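Local atomic coordinates of AOC_like domain-containing protein (Frankia sp. Cc1.17, PDB entry 7DVI), a protein that catalyses exo-selective intermolecular Diels-Alder reactions on non-natural substrates and belongs to the allene oxide cyclase-like barrel family. Residues I73-S87 against H98-N110. Numbering follows the deposited sequence.
Sequences IRYKKVGGAVLTYYS and HAEGWADFNDVKN. With EDO (1,2-ethanediol), chain D; EDO (1,2-ethanediol), chain L; EDO (1,2-ethanediol), chain F; EDO (1,2-ethanediol), chain E.
Trp102 stands between two tyrosines from the facing segment. Tyr85 turns its edge to one face of the indole, with Tyr85 CD1 3.5 Å from Trp102 CE2 and the planes at 79°. Tyr75 meets the opposite face in the same T-shaped way, its CE1 3.7 Å from Trp102 CH2. Arg74 lies at the indole edge, with its CB 3.7 Å from Trp102 CZ3. Its chain is bent at chi2 and chi3, which turns one face of the guanidinium to Trp102 CH2. Three ethanediols, probably from the crystallisation liquor, also touch this group: Trp102 NE1 and Arg74 NH1 each donate to one, and the third donates to Tyr75 OH.

Tyr85 CG is anti to the backbone N (chi1 -160°), and the ring reaches along the sheet to Glu100. Tyr85 OH donates to Glu100 OE2 in a very short bond of 2.5 Å. The other carboxylate oxygen, Glu100 OE1, accepts from His98 NE2 through its anti lone pair, so both oxygens are held.

Backbone bonds pair Thr84 with Ala103 and Tyr86 with Gly101 in antiparallel register. Beyond them, Phe105 N donates to Val82 O at 2.8 Å. Asp104 is the helix N-cap. Its OD1 takes Val82 N (3.1 Å) and Asn106 N (2.9 Å) from opposite faces of the carboxylate, tying the helix start to strand 82-92.

Tyr86 and Ala103 share the sheet face opposite Trp102, with Tyr86 CE1 3.7 Å from Ala103 CB. At the helix, Ile73 CD1 sits over one face of Phe105.

The segments join the hairpin of strands 82-92 and 95-104, neighbours in the closed eight-stranded antiparallel barrel. Strand 63-76 pairs with the other edge of strand 82-92, with a classic bulge where Arg74 and Tyr75 both face Leu83. Strand 114-121 borders the far side. Tyr86 packs on Tyr71 and Trp134, while Tyr75 OH bonds to Asp129 of the second subunit.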
ATOM      1  N   ILE A  73     -15.281   3.790   0.113  1.00 25.63           N
ATOM      2  CA  ILE A  73     -15.372   3.151  -1.228  1.00 26.97           C
ATOM      3  C   ILE A  73     -14.660   4.083  -2.190  1.00 23.82           C
ATOM      4  O   ILE A  73     -15.084   5.256  -2.289  1.00 26.10           O
ATOM      5  CB  ILE A  73     -16.858   2.984  -1.657  1.00 28.02           C
ATOM      6  CG1 ILE A  73     -17.711   2.296  -0.588  1.00 28.95           C
ATOM      7  CG2 ILE A  73     -16.905   2.282  -3.000  1.00 28.60           C
ATOM      8  CD1 ILE A  73     -17.253   0.907  -0.205  1.00 32.97           C
ATOM      9  N   ARG A  74     -13.633   3.648  -2.905  1.00 26.99           N
ATOM     10  CA  ARG A  74     -12.852   4.651  -3.667  1.00 25.75           C
ATOM     11  C   ARG A  74     -13.047   4.483  -5.179  1.00 25.99           C
ATOM     12  O   ARG A  74     -13.026   5.479  -5.898  1.00 27.32           O
ATOM     13  CB  ARG A  74     -11.365   4.567  -3.292  1.00 29.33           C
ATOM     14  CG  ARG A  74     -11.061   5.137  -1.914  1.00 26.16           C
ATOM     15  CD  ARG A  74     -11.152   6.650  -1.896  1.00 29.28           C
ATOM     16  NE  ARG A  74     -10.007   7.163  -2.628  1.00 33.38           N
ATOM     17  CZ  ARG A  74      -8.747   7.236  -2.166  1.00 38.92           C
ATOM     18  NH1 ARG A  74      -8.437   6.937  -0.903  1.00 31.95           N
ATOM     19  NH2 ARG A  74      -7.789   7.600  -3.004  1.00 38.58           N
ATOM     20  N   TYR A  75     -13.101   3.281  -5.666  1.00 26.90           N
ATOM     21  CA  TYR A  75     -13.254   3.051  -7.127  1.00 30.76           C
ATOM     22  C   TYR A  75     -13.683   1.619  -7.407  1.00 31.06           C
ATOM     23  O   TYR A  75     -13.531   0.756  -6.518  1.00 32.54           O
ATOM     24  CB  TYR A  75     -11.962   3.371  -7.887  1.00 30.96           C
ATOM     25  CG  TYR A  75     -10.754   2.503  -7.591  1.00 30.49           C
ATOM     26  CD1 TYR A  75      -9.803   2.863  -6.643  1.00 31.82           C
ATOM     27  CD2 TYR A  75     -10.474   1.396  -8.369  1.00 28.34           C
ATOM     28  CE1 TYR A  75      -8.656   2.111  -6.434  1.00 29.22           C
ATOM     29  CE2 TYR A  75      -9.344   0.629  -8.180  1.00 31.98           C
ATOM     30  CZ  TYR A  75      -8.427   0.985  -7.197  1.00 29.73           C
ATOM     31  OH  TYR A  75      -7.340   0.175  -7.072  1.00 29.67           O
ATOM     32  N   LYS A  76     -14.211   1.401  -8.631  1.00 32.88           N
ATOM     33  CA  LYS A  76     -14.658   0.069  -9.105  1.00 34.57           C
ATOM     34  C   LYS A  76     -13.829  -0.315 -10.331  1.00 29.87           C
ATOM     35  O   LYS A  76     -13.423   0.544 -11.127  1.00 34.74           O
ATOM     36  CB  LYS A  76     -16.171   0.052  -9.355  1.00 36.91           C
ATOM     37  CG  LYS A  76     -17.011   0.405  -8.140  1.00 40.12           C
ATOM     38  CD  LYS A  76     -18.512   0.308  -8.367  1.00 48.57           C
ATOM     39  CE  LYS A  76     -19.321   1.278  -7.524  1.00 50.65           C
ATOM     40  NZ  LYS A  76     -20.781   1.035  -7.639  1.00 49.53           N
ATOM     41  N   LYS A  77     -13.516  -1.582 -10.418  1.00 29.96           N
ATOM     42  CA  LYS A  77     -12.782  -2.103 -11.575  1.00 31.42           C
ATOM     43  C   LYS A  77     -13.764  -2.740 -12.574  1.00 32.31           C
ATOM     44  O   LYS A  77     -14.842  -3.212 -12.151  1.00 30.54           O
ATOM     45  CB  LYS A  77     -11.775  -3.121 -11.068  1.00 31.78           C
ATOM     46  CG  LYS A  77     -10.628  -2.454 -10.306  1.00 38.30           C
ATOM     47  CD  LYS A  77      -9.300  -3.049 -10.599  1.00 36.58           C
ATOM     48  CE  LYS A  77      -9.193  -4.404  -9.969  1.00 39.77           C
ATOM     49  NZ  LYS A  77      -7.983  -5.083 -10.469  1.00 37.96           N
ATOM     50  N   VAL A  78     -13.298  -2.886 -13.803  1.00 35.13           N
ATOM     51  CA  VAL A  78     -14.076  -3.470 -14.942  1.00 39.84           C
ATOM     52  C   VAL A  78     -14.569  -4.860 -14.546  1.00 38.26           C
ATOM     53  O   VAL A  78     -15.743  -5.127 -14.701  1.00 50.24           O
ATOM     54  CB  VAL A  78     -13.249  -3.508 -16.238  1.00 36.73           C
ATOM     55  CG1 VAL A  78     -12.792  -2.129 -16.620  1.00 43.82           C
ATOM     56  CG2 VAL A  78     -12.050  -4.407 -16.127  1.00 42.75           C
ATOM     57  N   GLY A  79     -13.698  -5.667 -13.970  1.00 35.66           N
ATOM     58  CA  GLY A  79     -13.985  -6.989 -13.408  1.00 38.20           C
ATOM     59  C   GLY A  79     -14.918  -6.983 -12.200  1.00 42.49           C
ATOM     60  O   GLY A  79     -15.213  -8.075 -11.761  1.00 43.00           O
ATOM     61  N   GLY A  80     -15.344  -5.830 -11.674  1.00 39.45           N
ATOM     62  CA  GLY A  80     -16.335  -5.762 -10.577  1.00 37.97           C
ATOM     63  C   GLY A  80     -15.753  -5.555  -9.168  1.00 37.70           C
ATOM     64  O   GLY A  80     -16.558  -5.450  -8.237  1.00 36.54           O
ATOM     65  N   ALA A  81     -14.432  -5.548  -8.966  1.00 36.23           N
ATOM     66  CA  ALA A  81     -13.847  -5.311  -7.626  1.00 32.95           C
ATOM     67  C   ALA A  81     -14.260  -3.909  -7.182  1.00 30.07           C
ATOM     68  O   ALA A  81     -14.343  -2.942  -8.018  1.00 28.28           O
ATOM     69  CB  ALA A  81     -12.340  -5.503  -7.623  1.00 31.81           C
ATOM     70  N   VAL A  82     -14.555  -3.800  -5.891  1.00 31.30           N
ATOM     71  CA  VAL A  82     -14.941  -2.529  -5.231  1.00 29.35           C
ATOM     72  C   VAL A  82     -13.819  -2.144  -4.233  1.00 29.79           C
ATOM     73  O   VAL A  82     -13.750  -2.642  -3.111  1.00 31.02           O
ATOM     74  CB  VAL A  82     -16.338  -2.632  -4.604  1.00 32.05           C
ATOM     75  CG1 VAL A  82     -16.722  -1.328  -3.914  1.00 32.67           C
ATOM     76  CG2 VAL A  82     -17.412  -3.048  -5.636  1.00 37.51           C
ATOM     77  N   LEU A  83     -12.938  -1.275  -4.682  1.00 29.58           N
ATOM     78  CA  LEU A  83     -11.683  -0.981  -3.974  1.00 28.71           C
ATOM     79  C   LEU A  83     -11.988   0.095  -2.930  1.00 25.18           C
ATOM     80  O   LEU A  83     -12.553   1.180  -3.236  1.00 27.07           O
ATOM     81  CB  LEU A  83     -10.588  -0.606  -4.973  1.00 27.05           C
ATOM     82  CG  LEU A  83      -9.717  -1.760  -5.463  1.00 33.40           C
ATOM     83  CD1 LEU A  83      -8.902  -2.409  -4.357  1.00 32.64           C
ATOM     84  CD2 LEU A  83     -10.551  -2.820  -6.179  1.00 32.14           C
ATOM     85  N   THR A  84     -11.666  -0.288  -1.711  1.00 26.28           N
ATOM     86  CA  THR A  84     -12.054   0.364  -0.454  1.00 27.01           C
ATOM     87  C   THR A  84     -10.759   0.662   0.328  1.00 26.49           C
ATOM     88  O   THR A  84      -9.949  -0.276   0.523  1.00 25.98           O
ATOM     89  CB  THR A  84     -13.033  -0.563   0.289  1.00 29.06           C
ATOM     90  OG1 THR A  84     -14.126  -0.868  -0.583  1.00 29.40           O
ATOM     91  CG2 THR A  84     -13.613   0.071   1.526  1.00 30.49           C
ATOM     92  N   TYR A  85     -10.614   1.898   0.794  1.00 27.11           N
ATOM     93  CA  TYR A  85      -9.391   2.348   1.504  1.00 26.66           C
ATOM     94  C   TYR A  85      -9.683   2.462   2.981  1.00 23.36           C
ATOM     95  O   TYR A  85     -10.533   3.287   3.357  1.00 25.63           O
ATOM     96  CB  TYR A  85      -8.840   3.643   0.927  1.00 25.09           C
ATOM     97  CG  TYR A  85      -7.384   3.840   1.294  1.00 25.28           C
ATOM     98  CD1 TYR A  85      -6.401   3.229   0.543  1.00 27.73           C
ATOM     99  CD2 TYR A  85      -7.015   4.527   2.446  1.00 26.02           C
ATOM    100  CE1 TYR A  85      -5.066   3.370   0.868  1.00 27.62           C
ATOM    101  CE2 TYR A  85      -5.674   4.691   2.778  1.00 27.18           C
ATOM    102  CZ  TYR A  85      -4.706   4.096   1.990  1.00 27.67           C
ATOM    103  OH  TYR A  85      -3.382   4.192   2.314  1.00 28.04           O
ATOM    104  N   TYR A  86      -8.934   1.680   3.767  1.00 24.92           N
ATOM    105  CA  TYR A  86      -9.028   1.592   5.236  1.00 23.56           C
ATOM    106  C   TYR A  86      -7.803   2.295   5.863  1.00 24.71           C
ATOM    107  O   TYR A  86      -6.660   2.216   5.329  1.00 23.67           O
ATOM    108  CB  TYR A  86      -9.020   0.132   5.687  1.00 26.96           C
ATOM    109  CG  TYR A  86     -10.284  -0.617   5.418  1.00 31.61           C
ATOM    110  CD1 TYR A  86     -10.523  -1.166   4.165  1.00 32.63           C
ATOM    111  CD2 TYR A  86     -11.228  -0.822   6.420  1.00 31.89           C
ATOM    112  CE1 TYR A  86     -11.694  -1.850   3.897  1.00 29.37           C
ATOM    113  CE2 TYR A  86     -12.388  -1.556   6.164  1.00 31.38           C
ATOM    114  CZ  TYR A  86     -12.636  -2.025   4.892  1.00 32.33           C
ATOM    115  OH  TYR A  86     -13.781  -2.717   4.619  1.00 36.18           O
ATOM    116  N   SER A  87      -8.057   2.997   6.946  1.00 24.42           N
ATOM    117  CA  SER A  87      -7.031   3.619   7.815  0.50 26.45           C
ATOM    118  C   SER A  87      -7.436   3.431   9.270  1.00 26.98           C
ATOM    119  O   SER A  87      -8.590   3.838   9.607  1.00 26.30           O
ATOM    120  CB  SER A  87      -6.889   5.071   7.511  0.50 24.83           C
ATOM    121  OG  SER A  87      -5.656   5.537   7.992  0.50 25.92           O
ATOM    122  N   HIS A  98      -0.022   1.688  13.377  1.00 26.31           N
ATOM    123  CA  HIS A  98      -0.811   2.380  12.326  1.00 25.33           C
ATOM    124  C   HIS A  98      -0.924   1.451  11.127  1.00 23.96           C
ATOM    125  O   HIS A  98       0.102   0.919  10.665  1.00 25.20           O
ATOM    126  CB  HIS A  98      -0.232   3.749  11.947  1.00 26.65           C
ATOM    127  CG  HIS A  98      -1.002   4.350  10.830  1.00 27.00           C
ATOM    128  ND1 HIS A  98      -2.287   4.757  11.014  1.00 26.14           N
ATOM    129  CD2 HIS A  98      -0.733   4.461   9.506  1.00 27.89           C
ATOM    130  CE1 HIS A  98      -2.785   5.173   9.856  1.00 30.98           C
ATOM    131  NE2 HIS A  98      -1.844   5.001   8.912  1.00 25.69           N
ATOM    132  N   ALA A  99      -2.158   1.248  10.622  1.00 24.52           N
ATOM    133  CA  ALA A  99      -2.386   0.362   9.470  1.00 23.31           C
ATOM    134  C   ALA A  99      -3.356   1.063   8.480  1.00 24.08           C
ATOM    135  O   ALA A  99      -4.257   1.786   8.925  1.00 24.66           O
ATOM    136  CB  ALA A  99      -2.899  -0.989   9.935  1.00 23.55           C
ATOM    137  N   GLU A 100      -3.043   0.974   7.201  1.00 26.34           N
ATOM    138  CA  GLU A 100      -3.884   1.558   6.139  1.00 24.01           C
ATOM    139  C   GLU A 100      -3.573   0.878   4.805  1.00 26.48           C
ATOM    140  O   GLU A 100      -2.412   0.429   4.533  1.00 25.92           O
ATOM    141  CB  GLU A 100      -3.763   3.063   6.077  1.00 24.22           C
ATOM    142  CG  GLU A 100      -2.454   3.539   5.456  1.00 26.56           C
ATOM    143  CD  GLU A 100      -2.477   5.035   5.387  1.00 30.60           C
ATOM    144  OE1 GLU A 100      -2.308   5.669   6.418  1.00 29.98           O
ATOM    145  OE2 GLU A 100      -2.778   5.549   4.319  1.00 29.33           O
ATOM    146  N   GLY A 101      -4.620   0.782   3.978  1.00 23.99           N
ATOM    147  CA  GLY A 101      -4.453   0.296   2.600  1.00 26.11           C
ATOM    148  C   GLY A 101      -5.761  -0.242   2.069  1.00 24.86           C
ATOM    149  O   GLY A 101      -6.819   0.175   2.560  1.00 25.59           O
ATOM    150  N   TRP A 102      -5.638  -1.098   1.081  1.00 27.23           N
ATOM    151  CA  TRP A 102      -6.731  -1.470   0.147  1.00 28.09           C
ATOM    152  C   TRP A 102      -7.303  -2.824   0.504  1.00 27.97           C
ATOM    153  O   TRP A 102      -6.522  -3.785   0.761  1.00 28.11           O
ATOM    154  CB  TRP A 102      -6.196  -1.520  -1.275  1.00 27.33           C
ATOM    155  CG  TRP A 102      -5.804  -0.196  -1.818  1.00 25.58           C
ATOM    156  CD1 TRP A 102      -4.555   0.270  -2.096  1.00 27.26           C
ATOM    157  CD2 TRP A 102      -6.714   0.852  -2.177  1.00 26.57           C
ATOM    158  NE1 TRP A 102      -4.635   1.560  -2.560  1.00 28.57           N
ATOM    159  CE2 TRP A 102      -5.948   1.917  -2.684  1.00 25.95           C
ATOM    160  CE3 TRP A 102      -8.099   0.992  -2.115  1.00 25.58           C
ATOM    161  CZ2 TRP A 102      -6.513   3.116  -3.108  1.00 26.52           C
ATOM    162  CZ3 TRP A 102      -8.657   2.174  -2.559  1.00 26.77           C
ATOM    163  CH2 TRP A 102      -7.874   3.218  -3.036  1.00 25.27           C
ATOM    164  N   ALA A 103      -8.626  -2.905   0.368  1.00 29.14           N
ATOM    165  CA  ALA A 103      -9.379  -4.165   0.377  1.00 28.93           C
ATOM    166  C   ALA A 103     -10.472  -4.102  -0.727  1.00 26.99           C
ATOM    167  O   ALA A 103     -11.056  -3.019  -1.001  1.00 26.34           O
ATOM    168  CB  ALA A 103      -9.974  -4.369   1.746  1.00 29.38           C
ATOM    169  N   ASP A 104     -10.704  -5.236  -1.340  1.00 29.31           N
ATOM    170  CA  ASP A 104     -11.887  -5.456  -2.217  1.00 31.74           C
ATOM    171  C   ASP A 104     -13.104  -5.650  -1.315  1.00 29.83           C
ATOM    172  O   ASP A 104     -13.147  -6.644  -0.552  1.00 31.64           O
ATOM    173  CB  ASP A 104     -11.642  -6.633  -3.157  1.00 33.07           C
ATOM    174  CG  ASP A 104     -12.786  -6.880  -4.156  1.00 36.02           C
ATOM    175  OD1 ASP A 104     -13.871  -6.225  -4.047  1.00 32.61           O
ATOM    176  OD2 ASP A 104     -12.571  -7.698  -5.036  1.00 37.35           O
ATOM    177  N   PHE A 105     -14.059  -4.738  -1.352  1.00 30.12           N
ATOM    178  CA  PHE A 105     -15.297  -4.862  -0.532  1.00 33.05           C
ATOM    179  C   PHE A 105     -16.045  -6.184  -0.815  1.00 36.33           C
ATOM    180  O   PHE A 105     -16.699  -6.716   0.117  1.00 32.71           O
ATOM    181  CB  PHE A 105     -16.142  -3.609  -0.670  1.00 34.92           C
ATOM    182  CG  PHE A 105     -17.107  -3.388   0.453  1.00 38.79           C
ATOM    183  CD1 PHE A 105     -16.657  -3.061   1.720  1.00 44.24           C
ATOM    184  CD2 PHE A 105     -18.473  -3.482   0.239  1.00 41.57           C
ATOM    185  CE1 PHE A 105     -17.548  -2.819   2.755  1.00 45.33           C
ATOM    186  CE2 PHE A 105     -19.362  -3.240   1.269  1.00 40.57           C
ATOM    187  CZ  PHE A 105     -18.901  -2.931   2.531  1.00 44.80           C
ATOM    188  N   ASN A 106     -15.849  -6.777  -1.987  1.00 33.33           N
ATOM    189  CA  ASN A 106     -16.465  -8.077  -2.361  1.00 38.00           C
ATOM    190  C   ASN A 106     -15.818  -9.171  -1.527  1.00 40.64           C
ATOM    191  O   ASN A 106     -16.577  -9.982  -0.963  1.00 36.39           O
ATOM    192  CB  ASN A 106     -16.384  -8.326  -3.866  1.00 37.11           C
ATOM    193  CG  ASN A 106     -17.273  -7.360  -4.627  1.00 40.90           C
ATOM    194  OD1 ASN A 106     -18.291  -6.930  -4.107  1.00 40.63           O
ATOM    195  ND2 ASN A 106     -16.876  -6.986  -5.827  1.00 39.71           N
ATOM    196  N   ASP A 107     -14.481  -9.135  -1.384  1.00 36.34           N
ATOM    197  CA  ASP A 107     -13.703 -10.077  -0.545  1.00 36.08           C
ATOM    198  C   ASP A 107     -14.191  -9.938   0.891  1.00 36.84           C
ATOM    199  O   ASP A 107     -14.446 -10.959   1.571  1.00 40.55           O
ATOM    200  CB  ASP A 107     -12.203  -9.797  -0.667  1.00 40.55           C
ATOM    201  CG  ASP A 107     -11.572 -10.438  -1.879  1.00 46.87           C
ATOM    202  OD1 ASP A 107     -12.301 -11.140  -2.587  1.00 46.97           O
ATOM    203  OD2 ASP A 107     -10.353 -10.263  -2.072  1.00 46.47           O
ATOM    204  N   VAL A 108     -14.385  -8.700   1.336  1.00 34.56           N
ATOM    205  CA  VAL A 108     -14.897  -8.432   2.700  1.00 35.18           C
ATOM    206  C   VAL A 108     -16.218  -9.185   2.893  1.00 40.40           C
ATOM    207  O   VAL A 108     -16.318 -10.013   3.828  1.00 39.46           O
ATOM    208  CB  VAL A 108     -15.070  -6.934   2.971  1.00 36.34           C
ATOM    209  CG1 VAL A 108     -15.718  -6.720   4.333  1.00 41.46           C
ATOM    210  CG2 VAL A 108     -13.740  -6.184   2.890  1.00 39.00           C
ATOM    211  N   LYS A 109     -17.210  -8.868   2.069  1.00 41.49           N
ATOM    212  CA  LYS A 109     -18.581  -9.434   2.192  1.00 41.92           C
ATOM    213  C   LYS A 109     -18.555 -10.966   2.082  1.00 46.29           C
ATOM    214  O   LYS A 109     -19.354 -11.597   2.778  1.00 44.49           O
ATOM    215  CB  LYS A 109     -19.481  -8.816   1.133  1.00 44.92           C
ATOM    216  CG  LYS A 109     -19.742  -7.347   1.383  1.00 44.49           C
ATOM    217  CD  LYS A 109     -20.826  -6.760   0.530  1.00 53.31           C
ATOM    218  CE  LYS A 109     -20.502  -6.712  -0.936  1.00 52.18           C
ATOM    219  NZ  LYS A 109     -21.701  -6.309  -1.716  1.00 53.61           N
ATOM    220  N   ASN A 110     -17.687 -11.531   1.245  1.00 43.83           N
ATOM    221  CA  ASN A 110     -17.623 -12.988   0.972  1.00 45.18           C
ATOM    222  C   ASN A 110     -16.765 -13.741   2.005  1.00 50.81           C
ATOM    223  O   ASN A 110     -16.431 -14.910   1.710  1.00 42.90           O
ATOM    224  CB  ASN A 110     -17.102 -13.247  -0.442  1.00 48.62           C
ATOM    225  CG  ASN A 110     -18.069 -12.786  -1.521  1.00 49.39           C
ATOM    226  OD1 ASN A 110     -17.657 -12.478  -2.644  1.00 45.91           O
ATOM    227  ND2 ASN A 110     -19.339 -12.664  -1.170  1.00 47.53           N
TER
HETATM  228  C1  EDO D 203      -4.974  -1.144  -5.377  1.00 44.67           C
HETATM  229  O1  EDO D 203      -4.045  -2.119  -5.043  1.00 40.18           O
HETATM  230  C2  EDO D 203      -4.280   0.007  -5.958  1.00 43.21           C
HETATM  231  O2  EDO D 203      -5.105   1.154  -6.142  1.00 44.55           O
HETATM  232  C1  EDO L 211     -20.401  -9.544  -3.114  1.00 62.74           C
HETATM  233  O1  EDO L 211     -20.689 -10.754  -2.437  1.00 70.67           O
HETATM  234  C2  EDO L 211     -20.219  -9.806  -4.543  1.00 67.03           C
HETATM  235  O2  EDO L 211     -19.691 -11.102  -4.756  1.00 57.15           O
HETATM  236  C1  EDO F 205      -4.170   5.869  -1.900  1.00 39.23           C
HETATM  237  O1  EDO F 205      -4.330   6.822  -2.908  1.00 43.92           O
HETATM  238  C2  EDO F 205      -4.394   6.510  -0.588  1.00 41.96           C
HETATM  239  O2  EDO F 205      -5.632   7.154  -0.532  1.00 39.42           O
HETATM  240  C1  EDO E 204      -2.884   3.415  -5.974  1.00 34.94           C
HETATM  241  O1  EDO E 204      -4.241   3.506  -5.621  1.00 37.26           O
HETATM  242  C2  EDO E 204      -2.027   3.811  -4.872  1.00 39.92           C
HETATM  243  O2  EDO E 204      -2.359   3.150  -3.659  1.00 39.56           O